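Local atomic coordinates of nitrogenase iron-molybdenum cofactor biosynthesis protein NifB (Methanothermobacter thermautotrophicus, PDB entry 7JMA), a protein that probably catalyses radical SAM-dependent carbide insertion, coupling two [4Fe-4S] clusters into the [8Fe-9S-C] precursor of the nitrogenase iron-molybdenum cofactor. Residues D67-V72 / F102-K107; N119-P124 / F170-R175; Y154-V157 / K162-H165. All coordinates share one frame; numbering follows the deposited sequence.

Interaction 1. Residues D67-V72 / F102-K107; sequences DAIKHV and FKKASK
Two successive outer helices of the radical SAM beta/alpha fold, 65-76 and 96-108, meet where Ile-69 bears on Lys-104 and Ala-105. Strand 83-86 comes between them in the chain, and both helices rest on it: Val-72 from one and Ala-105 from the other reach Ile-84. The backbones are nearest at Ile-69 and Ala-105, whose CA atoms lie 6.9 Å apart, and the two segments bury only 104 Å² between them.

Ile-69 is the only residue of 67-72 that touches 102-107. Its CG1 stands anti to the carbonyl carbon (chi1 -66°), and the bend at chi2 turns the terminal methyl onto the neighbouring helix. There CD1 sits 3.8 Å from CB of Lys-104 and 3.7 Å from the backbone N of Ala-105, with the Ala-105 methyl, CB, slightly farther from CD1 at 4.2 Å. The CG1 methylene of Ile-69 meets the root of the lysine, 3.9 Å from Lys-104 CB, while the lysine CD passes at 4.1 Å from that same CG1. The two side chains cross at about a right angle; the end of Lys-104 leads away from residues 67-72, bending at chi4, and its NZ makes a long, weak ion pair with OD1 of Asp-66, near the start of helix 65-76.

Phe-101 packs against both Ala-68 and Ile-69 and extends the apolar seam. Across the seam itself only carbon groups and one backbone nitrogen come together, so the junction depends on the fit of the terminal methyl of a branched side chain against the lysine stem and a small alanine, and the lysine serves it through its aliphatic part while its ammonium group lies beyond the seam, near Asp-66.

Interaction 2. Residues N119-P124 / F170-R175; sequences NGLLLP and FEVLSR
Leu-121 lays its CD1 methyl against the backbone of helix 166-186, 3.8 Å from the CA of Leu-173, and also meets the neighbouring Val-172, whose CG1 is 4.0 Å from that methyl. The leucine holds CG anti to its own backbone nitrogen (chi1 -178°), which carries the branch across to the helix. Leu-173 answers from the other direction: its CD1 comes within 3.9 Å of the CB of Leu-121, so each leucine sets a methyl against the CA or CB of the other. The same CD1 of Leu-173 lies 3.6 Å from the backbone O of Asn-119, and the asparagine side chain crosses that of the leucine at about a right angle.

This is the loop that follows strand 113-118 and leads into helix 123-132, in the beta/alpha architecture of radical SAM enzymes. It opens with an Asx turn, in which Leu-121 N donates to OD1 of Asn-119 at 2.9 Å with an N-H...O angle of 167°, the donor lying in the carbonyl plane. A chi1 of 57°, with CG between the backbone N and the carbonyl carbon, brings the amide back over its own chain for this bond. Its ND2 is bonded in turn to OD1 of Asn-39, so the amide is fixed at both ends. With an alanine here, the Leu-121 N-H and OD1 of Asn-39 would probably lose their partner, and the turn would be freer to shift against Leu-173. A type I turn from Gly-120 to Leu-123 overlaps the Asx turn, with Leu-122 at the N-cap position of the helix. The Asn-119 side chain lies about 4 Å from that of Cys-38, which binds a [4Fe-4S] cluster in the cluster-loaded protein but not in this apo model, and Ile-40 packs on Asn-119, Leu-121 and Leu-173 alike.

Interaction 3. Residues Y154-V157 / K162-H165; sequences YSFV and KVYH
Phe-156 and His-165 project from one face of the sheet, Val-157 and Tyr-164 from the other. On the first face the two rings do not stack: the contact is made by the root of the phenylalanine, whose CB lies 4.1 Å from ND1 of the imidazole and approaches it obliquely. With CG between its backbone N and carbonyl carbon (chi1 67°), the end of the phenyl ring leads away from the second strand, though its CD2 still touches Val-163. Val-163 reaches in beside it, its CG1 standing 4.1 Å from CB of Phe-156, the two side chains crossing at a slant.

These residues form the beta hairpin of strands 154-159 and 162-165, which run antiparallel. Phe-156 and His-165 make a non-hydrogen-bonded pair, whereas Val-157 and Tyr-164 are hydrogen-bonded in both directions, Val-157 N to Tyr-164 O at 2.9 Å and Tyr-164 N to Val-157 O at 2.8 Å. A CA-H...O contact accompanies each bond: Val-163 CA lies 3.4 Å from Val-157 O (141° at the hydrogen), the better of the two, whereas Phe-156 CA, 3.1 Å from Tyr-164 O, makes a strongly bent one (122°).

Tyr-164 also meets the Val-157 carbonyl with the edge of its ring, CD1 being 3.9 Å from Val-157 O near the ring plane. One face of that ring is covered by CG of Lys-162, two residues earlier, at 3.7 Å above the plane and toward the rim. Beyond the hairpin, Val-157 and Tyr-164 lean on helix 166-186 through Ala-169 and Val-172. Strand 40-42, which carries Cys-42, a cluster ligand when the cluster is present, flanks strand 154-159 on its other side; His-41 bonds to the backbone of Ser-155 and Phe-156 and, through ND1, to the hydroxyl of Ser-155.

How the interactions relate
Interaction 1 comes first along the chain and stands apart, its centre about 27 Å from that of interaction 2 and 33 Å from that of interaction 3; it joins two outer helices flanking the parallel sheet. Interactions 2 and 3 lie about 11 Å apart, centre to centre, and touch. The hairpin of interaction 3 falls in the chain between the two segments of interaction 2, and its second strand leads directly into helix 166-186. Tyr-154 packs on Phe-170 and Leu-173, and Val-157 on Leu-121. Both contacts also border strand 40-42, whose Ile-40 packs against both, linking hairpin, loop and helix around residues that hold a [4Fe-4S] cluster, absent from this apo model.

Interaction 1. Residues D67-V72 / F102-K107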
ATOM      1  N   ASP A  67      -9.365  -1.650  21.510  1.00 59.67           N
ATOM      2  CA  ASP A  67      -8.367  -2.616  21.957  1.00 56.74           C
ATOM      3  C   ASP A  67      -6.994  -2.314  21.365  1.00 52.68           C
ATOM      4  O   ASP A  67      -5.970  -2.546  22.020  1.00 52.54           O
ATOM      5  CB  ASP A  67      -8.802  -4.038  21.589  1.00 58.07           C
ATOM      6  N   ALA A  68      -6.955  -1.790  20.136  1.00 44.83           N
ATOM      7  CA  ALA A  68      -5.683  -1.435  19.516  1.00 39.12           C
ATOM      8  C   ALA A  68      -5.044  -0.238  20.214  1.00 42.54           C
ATOM      9  O   ALA A  68      -3.820  -0.190  20.376  1.00 44.70           O
ATOM     10  CB  ALA A  68      -5.889  -1.143  18.026  1.00 37.75           C
ATOM     11  N   ILE A  69      -5.857   0.735  20.625  1.00 42.84           N
ATOM     12  CA  ILE A  69      -5.345   1.856  21.420  1.00 43.10           C
ATOM     13  C   ILE A  69      -4.704   1.349  22.708  1.00 51.66           C
ATOM     14  O   ILE A  69      -3.587   1.749  23.071  1.00 51.96           O
ATOM     15  CB  ILE A  69      -6.471   2.861  21.720  1.00 49.79           C
ATOM     16  CG1 ILE A  69      -6.968   3.525  20.437  1.00 50.72           C
ATOM     17  CG2 ILE A  69      -6.002   3.900  22.749  1.00 53.68           C
ATOM     18  CD1 ILE A  69      -5.983   4.491  19.814  1.00 51.54           C
ATOM     19  N   LYS A  70      -5.408   0.472  23.430  1.00 52.88           N
ATOM     20  CA  LYS A  70      -4.872  -0.052  24.684  1.00 55.81           C
ATOM     21  C   LYS A  70      -3.593  -0.840  24.442  1.00 57.57           C
ATOM     22  O   LYS A  70      -2.653  -0.776  25.243  1.00 57.76           O
ATOM     23  CB  LYS A  70      -5.918  -0.924  25.375  1.00 56.66           C
ATOM     24  N   HIS A  71      -3.542  -1.587  23.338  1.00 55.01           N
ATOM     25  CA  HIS A  71      -2.325  -2.298  22.966  1.00 55.46           C
ATOM     26  C   HIS A  71      -1.159  -1.331  22.767  1.00 48.04           C
ATOM     27  O   HIS A  71      -0.061  -1.555  23.290  1.00 56.09           O
ATOM     28  CB  HIS A  71      -2.580  -3.124  21.700  1.00 53.64           C
ATOM     29  CG  HIS A  71      -1.368  -3.832  21.177  1.00 59.65           C
ATOM     30  ND1 HIS A  71      -0.806  -4.918  21.814  1.00 62.59           N
ATOM     31  CD2 HIS A  71      -0.615  -3.613  20.071  1.00 59.46           C
ATOM     32  CE1 HIS A  71       0.244  -5.336  21.125  1.00 63.13           C
ATOM     33  NE2 HIS A  71       0.383  -4.559  20.065  1.00 61.12           N
ATOM     34  N   VAL A  72      -1.378  -0.246  22.013  1.00 48.84           N
ATOM     35  CA  VAL A  72      -0.293   0.704  21.769  1.00 50.20           C
ATOM     36  C   VAL A  72       0.198   1.309  23.081  1.00 51.63           C
ATOM     37  O   VAL A  72       1.407   1.438  23.309  1.00 56.09           O
ATOM     38  CB  VAL A  72      -0.733   1.799  20.781  1.00 49.70           C
ATOM     39  CG1 VAL A  72       0.324   2.884  20.710  1.00 47.35           C
ATOM     40  CG2 VAL A  72      -0.966   1.211  19.401  1.00 47.67           C
ATOM     41  N   PHE A 102      -7.493   5.788  14.066  1.00 34.11           N
ATOM     42  CA  PHE A 102      -6.654   6.975  13.907  1.00 34.30           C
ATOM     43  C   PHE A 102      -7.299   8.215  14.514  1.00 42.67           C
ATOM     44  O   PHE A 102      -6.586   9.133  14.934  1.00 45.46           O
ATOM     45  CB  PHE A 102      -6.307   7.191  12.432  1.00 37.25           C
ATOM     46  CG  PHE A 102      -5.211   6.285  11.949  1.00 36.16           C
ATOM     47  CD1 PHE A 102      -3.965   6.296  12.560  1.00 40.78           C
ATOM     48  CD2 PHE A 102      -5.437   5.395  10.916  1.00 39.38           C
ATOM     49  CE1 PHE A 102      -2.957   5.449  12.138  1.00 42.19           C
ATOM     50  CE2 PHE A 102      -4.431   4.545  10.480  1.00 44.98           C
ATOM     51  CZ  PHE A 102      -3.196   4.562  11.092  1.00 38.19           C
ATOM     52  N   LYS A 103      -8.632   8.260  14.590  1.00 44.33           N
ATOM     53  CA  LYS A 103      -9.280   9.360  15.301  1.00 50.42           C
ATOM     54  C   LYS A 103      -8.849   9.379  16.762  1.00 49.66           C
ATOM     55  O   LYS A 103      -8.462  10.424  17.297  1.00 50.42           O
ATOM     56  CB  LYS A 103     -10.803   9.241  15.193  1.00 63.48           C
ATOM     57  CG  LYS A 103     -11.397   9.747  13.890  1.00 72.11           C
ATOM     58  CD  LYS A 103     -12.896   9.493  13.814  1.00 79.67           C
ATOM     59  CE  LYS A 103     -13.530  10.234  12.646  1.00 82.27           C
ATOM     60  NZ  LYS A 103     -14.302   9.311  11.769  1.00 79.25           N
ATOM     61  N   LYS A 104      -8.883   8.216  17.418  1.00 44.75           N
ATOM     62  CA  LYS A 104      -8.510   8.139  18.828  1.00 52.49           C
ATOM     63  C   LYS A 104      -7.012   8.346  19.020  1.00 53.17           C
ATOM     64  O   LYS A 104      -6.585   8.967  20.002  1.00 54.85           O
ATOM     65  CB  LYS A 104      -8.933   6.787  19.402  1.00 52.66           C
ATOM     66  CG  LYS A 104     -10.407   6.468  19.231  1.00 55.29           C
ATOM     67  CD  LYS A 104     -10.697   5.025  19.622  1.00 67.11           C
ATOM     68  CE  LYS A 104     -12.079   4.589  19.160  1.00 73.07           C
ATOM     69  NZ  LYS A 104     -13.152   5.372  19.842  1.00 79.30           N
ATOM     70  N   ALA A 105      -6.198   7.808  18.104  1.00 48.21           N
ATOM     71  CA  ALA A 105      -4.751   7.953  18.224  1.00 48.32           C
ATOM     72  C   ALA A 105      -4.329   9.408  18.089  1.00 51.92           C
ATOM     73  O   ALA A 105      -3.321   9.820  18.677  1.00 56.62           O
ATOM     74  CB  ALA A 105      -4.046   7.097  17.172  1.00 45.02           C
ATOM     75  N   SER A 106      -5.090  10.187  17.319  1.00 49.97           N
ATOM     76  CA  SER A 106      -4.849  11.622  17.199  1.00 50.15           C
ATOM     77  C   SER A 106      -4.846  12.295  18.562  1.00 63.90           C
ATOM     78  O   SER A 106      -3.994  13.143  18.856  1.00 68.58           O
ATOM     79  CB  SER A 106      -5.925  12.245  16.310  1.00 52.42           C
ATOM     80  OG  SER A 106      -5.545  12.194  14.949  1.00 67.88           O
ATOM     81  N   LYS A 107      -5.815  11.939  19.405  1.00 65.81           N
ATOM     82  CA  LYS A 107      -5.890  12.527  20.734  1.00 72.63           C
ATOM     83  C   LYS A 107      -4.828  11.934  21.654  1.00 72.03           C
ATOM     84  O   LYS A 107      -4.072  12.667  22.302  1.00 74.68           O
ATOM     85  CB  LYS A 107      -7.290  12.322  21.313  1.00 74.36           C
TER

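Interaction 2. Residues N119-P124 / F170-R175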
ATOM      1  N   ASN A 119      -3.906  -0.832  -1.025  1.00 22.46           N
ATOM      2  CA  ASN A 119      -3.816  -0.961  -2.472  1.00 22.69           C
ATOM      3  C   ASN A 119      -4.193   0.339  -3.200  1.00 27.98           C
ATOM      4  O   ASN A 119      -4.013   0.427  -4.421  1.00 24.78           O
ATOM      5  CB  ASN A 119      -4.673  -2.146  -2.936  1.00 27.21           C
ATOM      6  CG  ASN A 119      -6.120  -2.027  -2.510  1.00 29.18           C
ATOM      7  OD1 ASN A 119      -6.742  -0.984  -2.711  1.00 25.38           O
ATOM      8  ND2 ASN A 119      -6.697  -3.134  -1.987  1.00 28.84           N
ATOM      9  N   GLY A 120      -4.720   1.341  -2.493  1.00 25.89           N
ATOM     10  CA  GLY A 120      -5.067   2.608  -3.115  1.00 26.61           C
ATOM     11  C   GLY A 120      -6.434   2.702  -3.769  1.00 25.11           C
ATOM     12  O   GLY A 120      -6.811   3.791  -4.225  1.00 26.06           O
ATOM     13  N   LEU A 121      -7.209   1.609  -3.825  1.00 22.64           N
ATOM     14  CA  LEU A 121      -8.482   1.676  -4.534  1.00 23.60           C
ATOM     15  C   LEU A 121      -9.386   2.774  -3.980  1.00 25.05           C
ATOM     16  O   LEU A 121     -10.049   3.485  -4.743  1.00 27.83           O
ATOM     17  CB  LEU A 121      -9.204   0.324  -4.459  1.00 23.22           C
ATOM     18  CG  LEU A 121     -10.531   0.289  -5.216  1.00 25.33           C
ATOM     19  CD1 LEU A 121     -10.378   0.463  -6.732  1.00 29.01           C
ATOM     20  CD2 LEU A 121     -11.228  -1.063  -4.920  1.00 26.32           C
ATOM     21  N   LEU A 122      -9.420   2.934  -2.658  1.00 23.79           N
ATOM     22  CA  LEU A 122     -10.302   3.907  -2.014  1.00 25.27           C
ATOM     23  C   LEU A 122      -9.614   5.233  -1.736  1.00 26.66           C
ATOM     24  O   LEU A 122     -10.197   6.086  -1.049  1.00 28.54           O
ATOM     25  CB  LEU A 122     -10.846   3.343  -0.699  1.00 26.09           C
ATOM     26  CG  LEU A 122     -11.815   2.194  -0.945  1.00 27.54           C
ATOM     27  CD1 LEU A 122     -12.115   1.463   0.355  1.00 28.86           C
ATOM     28  CD2 LEU A 122     -13.084   2.756  -1.570  1.00 35.75           C
ATOM     29  N   LEU A 123      -8.389   5.417  -2.222  1.00 26.09           N
ATOM     30  CA  LEU A 123      -7.664   6.654  -1.920  1.00 31.51           C
ATOM     31  C   LEU A 123      -8.350   7.908  -2.431  1.00 36.86           C
ATOM     32  O   LEU A 123      -8.385   8.902  -1.685  1.00 33.76           O
ATOM     33  CB  LEU A 123      -6.238   6.598  -2.476  1.00 30.26           C
ATOM     34  CG  LEU A 123      -5.241   5.972  -1.512  1.00 33.96           C
ATOM     35  CD1 LEU A 123      -3.863   5.918  -2.163  1.00 28.64           C
ATOM     36  CD2 LEU A 123      -5.206   6.763  -0.197  1.00 31.94           C
ATOM     37  N   PRO A 124      -8.873   7.965  -3.656  1.00 36.85           N
ATOM     38  CA  PRO A 124      -9.560   9.200  -4.058  1.00 38.38           C
ATOM     39  C   PRO A 124     -10.688   9.575  -3.115  1.00 45.93           C
ATOM     40  O   PRO A 124     -10.866  10.757  -2.800  1.00 46.05           O
ATOM     41  CB  PRO A 124     -10.062   8.875  -5.468  1.00 38.44           C
ATOM     42  CG  PRO A 124      -9.074   7.871  -5.975  1.00 39.39           C
ATOM     43  CD  PRO A 124      -8.816   6.999  -4.770  1.00 36.04           C
ATOM     44  N   PHE A 170      -8.487  -4.128 -13.233  1.00 29.20           N
ATOM     45  CA  PHE A 170      -7.212  -3.430 -13.108  1.00 29.72           C
ATOM     46  C   PHE A 170      -7.332  -1.960 -13.496  1.00 32.41           C
ATOM     47  O   PHE A 170      -6.694  -1.089 -12.883  1.00 30.55           O
ATOM     48  CB  PHE A 170      -6.129  -4.084 -13.962  1.00 32.61           C
ATOM     49  CG  PHE A 170      -4.871  -3.272 -13.993  1.00 31.36           C
ATOM     50  CD1 PHE A 170      -4.029  -3.253 -12.892  1.00 34.98           C
ATOM     51  CD2 PHE A 170      -4.575  -2.461 -15.083  1.00 29.77           C
ATOM     52  CE1 PHE A 170      -2.870  -2.470 -12.897  1.00 33.73           C
ATOM     53  CE2 PHE A 170      -3.428  -1.683 -15.089  1.00 35.29           C
ATOM     54  CZ  PHE A 170      -2.578  -1.690 -13.992  1.00 35.41           C
ATOM     55  N   GLU A 171      -8.096  -1.660 -14.546  1.00 32.13           N
ATOM     56  CA  GLU A 171      -8.185  -0.273 -14.987  1.00 34.03           C
ATOM     57  C   GLU A 171      -8.803   0.607 -13.905  1.00 38.50           C
ATOM     58  O   GLU A 171      -8.371   1.749 -13.698  1.00 32.24           O
ATOM     59  CB  GLU A 171      -8.976  -0.194 -16.290  1.00 40.14           C
ATOM     60  CG  GLU A 171      -8.196  -0.762 -17.471  1.00 51.07           C
ATOM     61  CD  GLU A 171      -9.017  -0.855 -18.740  1.00 62.92           C
ATOM     62  OE1 GLU A 171     -10.267  -0.865 -18.654  1.00 66.37           O
ATOM     63  OE2 GLU A 171      -8.402  -0.914 -19.828  1.00 69.87           O
ATOM     64  N   VAL A 172      -9.799   0.081 -13.193  1.00 32.93           N
ATOM     65  CA  VAL A 172     -10.407   0.805 -12.081  1.00 29.03           C
ATOM     66  C   VAL A 172      -9.410   0.959 -10.934  1.00 28.08           C
ATOM     67  O   VAL A 172      -9.221   2.063 -10.399  1.00 27.01           O
ATOM     68  CB  VAL A 172     -11.688   0.079 -11.620  1.00 30.42           C
ATOM     69  CG1 VAL A 172     -12.219   0.693 -10.317  1.00 32.28           C
ATOM     70  CG2 VAL A 172     -12.748   0.109 -12.710  1.00 34.05           C
ATOM     71  N   LEU A 173      -8.748  -0.140 -10.546  1.00 24.26           N
ATOM     72  CA  LEU A 173      -7.750  -0.069  -9.479  1.00 24.72           C
ATOM     73  C   LEU A 173      -6.638   0.903  -9.853  1.00 32.23           C
ATOM     74  O   LEU A 173      -6.245   1.761  -9.051  1.00 24.99           O
ATOM     75  CB  LEU A 173      -7.169  -1.448  -9.197  1.00 25.50           C
ATOM     76  CG  LEU A 173      -6.006  -1.474  -8.209  1.00 26.61           C
ATOM     77  CD1 LEU A 173      -6.397  -0.897  -6.827  1.00 26.22           C
ATOM     78  CD2 LEU A 173      -5.446  -2.872  -8.069  1.00 27.52           C
ATOM     79  N   SER A 174      -6.133   0.795 -11.084  1.00 25.56           N
ATOM     80  CA  SER A 174      -4.983   1.605 -11.470  1.00 25.41           C
ATOM     81  C   SER A 174      -5.334   3.082 -11.483  1.00 35.16           C
ATOM     82  O   SER A 174      -4.568   3.915 -10.973  1.00 25.85           O
ATOM     83  CB  SER A 174      -4.464   1.176 -12.845  1.00 24.54           C
ATOM     84  OG  SER A 174      -3.409   2.065 -13.262  1.00 27.92           O
ATOM     85  N   ARG A 175      -6.476   3.438 -12.086  1.00 29.77           N
ATOM     86  CA  ARG A 175      -6.868   4.846 -12.105  1.00 34.06           C
ATOM     87  C   ARG A 175      -7.000   5.399 -10.690  1.00 29.93           C
ATOM     88  O   ARG A 175      -6.497   6.494 -10.384  1.00 27.45           O
ATOM     89  CB  ARG A 175      -8.180   5.034 -12.857  1.00 29.14           C
ATOM     90  CG  ARG A 175      -8.381   6.481 -13.265  1.00 40.97           C
ATOM     91  CD  ARG A 175      -9.833   6.879 -13.388  1.00 51.56           C
ATOM     92  NE  ARG A 175     -10.611   6.440 -12.233  1.00 71.81           N
ATOM     93  CZ  ARG A 175     -11.917   6.194 -12.268  1.00 79.11           C
ATOM     94  NH1 ARG A 175     -12.589   6.354 -13.404  1.00 82.81           N
ATOM     95  NH2 ARG A 175     -12.551   5.790 -11.172  1.00 75.65           N
TER

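Interaction 3. Residues Y154-V157 / K162-H165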
ATOM      1  N   TYR A 154      -4.545  -9.062 -11.177  1.00 34.13           N
ATOM      2  CA  TYR A 154      -5.729  -8.905 -10.348  1.00 32.65           C
ATOM      3  C   TYR A 154      -6.879  -9.679 -10.966  1.00 37.53           C
ATOM      4  O   TYR A 154      -7.127  -9.577 -12.172  1.00 47.78           O
ATOM      5  CB  TYR A 154      -6.102  -7.438 -10.195  1.00 33.21           C
ATOM      6  CG  TYR A 154      -4.988  -6.641  -9.578  1.00 33.97           C
ATOM      7  CD1 TYR A 154      -4.080  -5.974 -10.376  1.00 34.79           C
ATOM      8  CD2 TYR A 154      -4.820  -6.582  -8.191  1.00 32.00           C
ATOM      9  CE1 TYR A 154      -3.041  -5.244  -9.834  1.00 35.50           C
ATOM     10  CE2 TYR A 154      -3.772  -5.839  -7.629  1.00 33.78           C
ATOM     11  CZ  TYR A 154      -2.885  -5.181  -8.464  1.00 34.98           C
ATOM     12  OH  TYR A 154      -1.836  -4.449  -7.945  1.00 32.96           O
ATOM     13  N   SER A 155      -7.583 -10.440 -10.138  1.00 31.39           N
ATOM     14  CA  SER A 155      -8.705 -11.193 -10.690  1.00 33.71           C
ATOM     15  C   SER A 155     -10.013 -10.415 -10.592  1.00 37.03           C
ATOM     16  O   SER A 155     -10.805 -10.429 -11.540  1.00 39.30           O
ATOM     17  CB  SER A 155      -8.827 -12.560 -10.011  1.00 44.83           C
ATOM     18  OG  SER A 155      -8.982 -12.421  -8.619  1.00 53.64           O
ATOM     19  N   PHE A 156     -10.255  -9.715  -9.486  1.00 30.57           N
ATOM     20  CA  PHE A 156     -11.427  -8.855  -9.416  1.00 26.90           C
ATOM     21  C   PHE A 156     -11.198  -7.744  -8.398  1.00 32.85           C
ATOM     22  O   PHE A 156     -10.276  -7.784  -7.574  1.00 27.10           O
ATOM     23  CB  PHE A 156     -12.710  -9.657  -9.098  1.00 27.83           C
ATOM     24  CG  PHE A 156     -12.744 -10.275  -7.721  1.00 29.53           C
ATOM     25  CD1 PHE A 156     -12.360 -11.593  -7.538  1.00 32.04           C
ATOM     26  CD2 PHE A 156     -13.191  -9.544  -6.614  1.00 31.77           C
ATOM     27  CE1 PHE A 156     -12.416 -12.190  -6.282  1.00 38.16           C
ATOM     28  CE2 PHE A 156     -13.230 -10.128  -5.355  1.00 35.02           C
ATOM     29  CZ  PHE A 156     -12.845 -11.459  -5.198  1.00 31.67           C
ATOM     30  N   VAL A 157     -12.078  -6.754  -8.465  1.00 25.04           N
ATOM     31  CA  VAL A 157     -12.035  -5.568  -7.630  1.00 24.63           C
ATOM     32  C   VAL A 157     -13.463  -5.233  -7.239  1.00 27.57           C
ATOM     33  O   VAL A 157     -14.383  -5.368  -8.052  1.00 34.29           O
ATOM     34  CB  VAL A 157     -11.350  -4.417  -8.397  1.00 34.07           C
ATOM     35  CG1 VAL A 157     -11.799  -3.077  -7.909  1.00 37.65           C
ATOM     36  CG2 VAL A 157      -9.825  -4.593  -8.333  1.00 26.69           C
ATOM     37  N   LYS A 162     -19.842  -2.689  -6.704  1.00 39.92           N
ATOM     38  CA  LYS A 162     -19.833  -3.366  -7.988  1.00 37.39           C
ATOM     39  C   LYS A 162     -18.580  -4.229  -8.058  1.00 34.58           C
ATOM     40  O   LYS A 162     -17.516  -3.823  -7.591  1.00 32.14           O
ATOM     41  CB  LYS A 162     -19.852  -2.373  -9.156  1.00 48.01           C
ATOM     42  CG  LYS A 162     -19.594  -3.021 -10.514  1.00 57.64           C
ATOM     43  CD  LYS A 162     -20.680  -2.704 -11.527  1.00 66.59           C
ATOM     44  CE  LYS A 162     -20.296  -3.210 -12.914  1.00 70.53           C
ATOM     45  NZ  LYS A 162     -20.426  -4.694 -13.034  1.00 73.27           N
ATOM     46  N   VAL A 163     -18.703  -5.421  -8.629  1.00 35.06           N
ATOM     47  CA  VAL A 163     -17.557  -6.308  -8.817  1.00 26.52           C
ATOM     48  C   VAL A 163     -17.064  -6.138 -10.247  1.00 30.30           C
ATOM     49  O   VAL A 163     -17.810  -6.385 -11.196  1.00 36.15           O
ATOM     50  CB  VAL A 163     -17.934  -7.775  -8.538  1.00 34.54           C
ATOM     51  CG1 VAL A 163     -16.707  -8.677  -8.700  1.00 32.01           C
ATOM     52  CG2 VAL A 163     -18.523  -7.913  -7.139  1.00 38.13           C
ATOM     53  N   TYR A 164     -15.818  -5.720 -10.409  1.00 32.65           N
ATOM     54  CA  TYR A 164     -15.191  -5.641 -11.719  1.00 28.05           C
ATOM     55  C   TYR A 164     -14.256  -6.822 -11.895  1.00 29.46           C
ATOM     56  O   TYR A 164     -13.589  -7.230 -10.946  1.00 30.66           O
ATOM     57  CB  TYR A 164     -14.389  -4.351 -11.866  1.00 26.23           C
ATOM     58  CG  TYR A 164     -15.211  -3.098 -11.742  1.00 35.87           C
ATOM     59  CD1 TYR A 164     -15.507  -2.560 -10.501  1.00 33.40           C
ATOM     60  CD2 TYR A 164     -15.687  -2.447 -12.872  1.00 40.80           C
ATOM     61  CE1 TYR A 164     -16.251  -1.405 -10.384  1.00 35.12           C
ATOM     62  CE2 TYR A 164     -16.429  -1.292 -12.765  1.00 45.78           C
ATOM     63  CZ  TYR A 164     -16.705  -0.774 -11.521  1.00 48.78           C
ATOM     64  OH  TYR A 164     -17.451   0.373 -11.417  1.00 55.93           O
ATOM     65  N   HIS A 165     -14.189  -7.353 -13.112  1.00 31.09           N
ATOM     66  CA  HIS A 165     -13.322  -8.483 -13.408  1.00 30.87           C
ATOM     67  C   HIS A 165     -12.268  -8.111 -14.433  1.00 36.28           C
ATOM     68  O   HIS A 165     -12.467  -7.214 -15.257  1.00 41.99           O
ATOM     69  CB  HIS A 165     -14.088  -9.672 -13.972  1.00 37.98           C
ATOM     70  CG  HIS A 165     -15.143 -10.190 -13.066  1.00 52.33           C
ATOM     71  ND1 HIS A 165     -14.923 -11.243 -12.203  1.00 56.67           N
ATOM     72  CD2 HIS A 165     -16.426  -9.804 -12.878  1.00 55.78           C
ATOM     73  CE1 HIS A 165     -16.031 -11.490 -11.531  1.00 55.86           C
ATOM     74  NE2 HIS A 165     -16.956 -10.630 -11.920  1.00 55.90           N
TER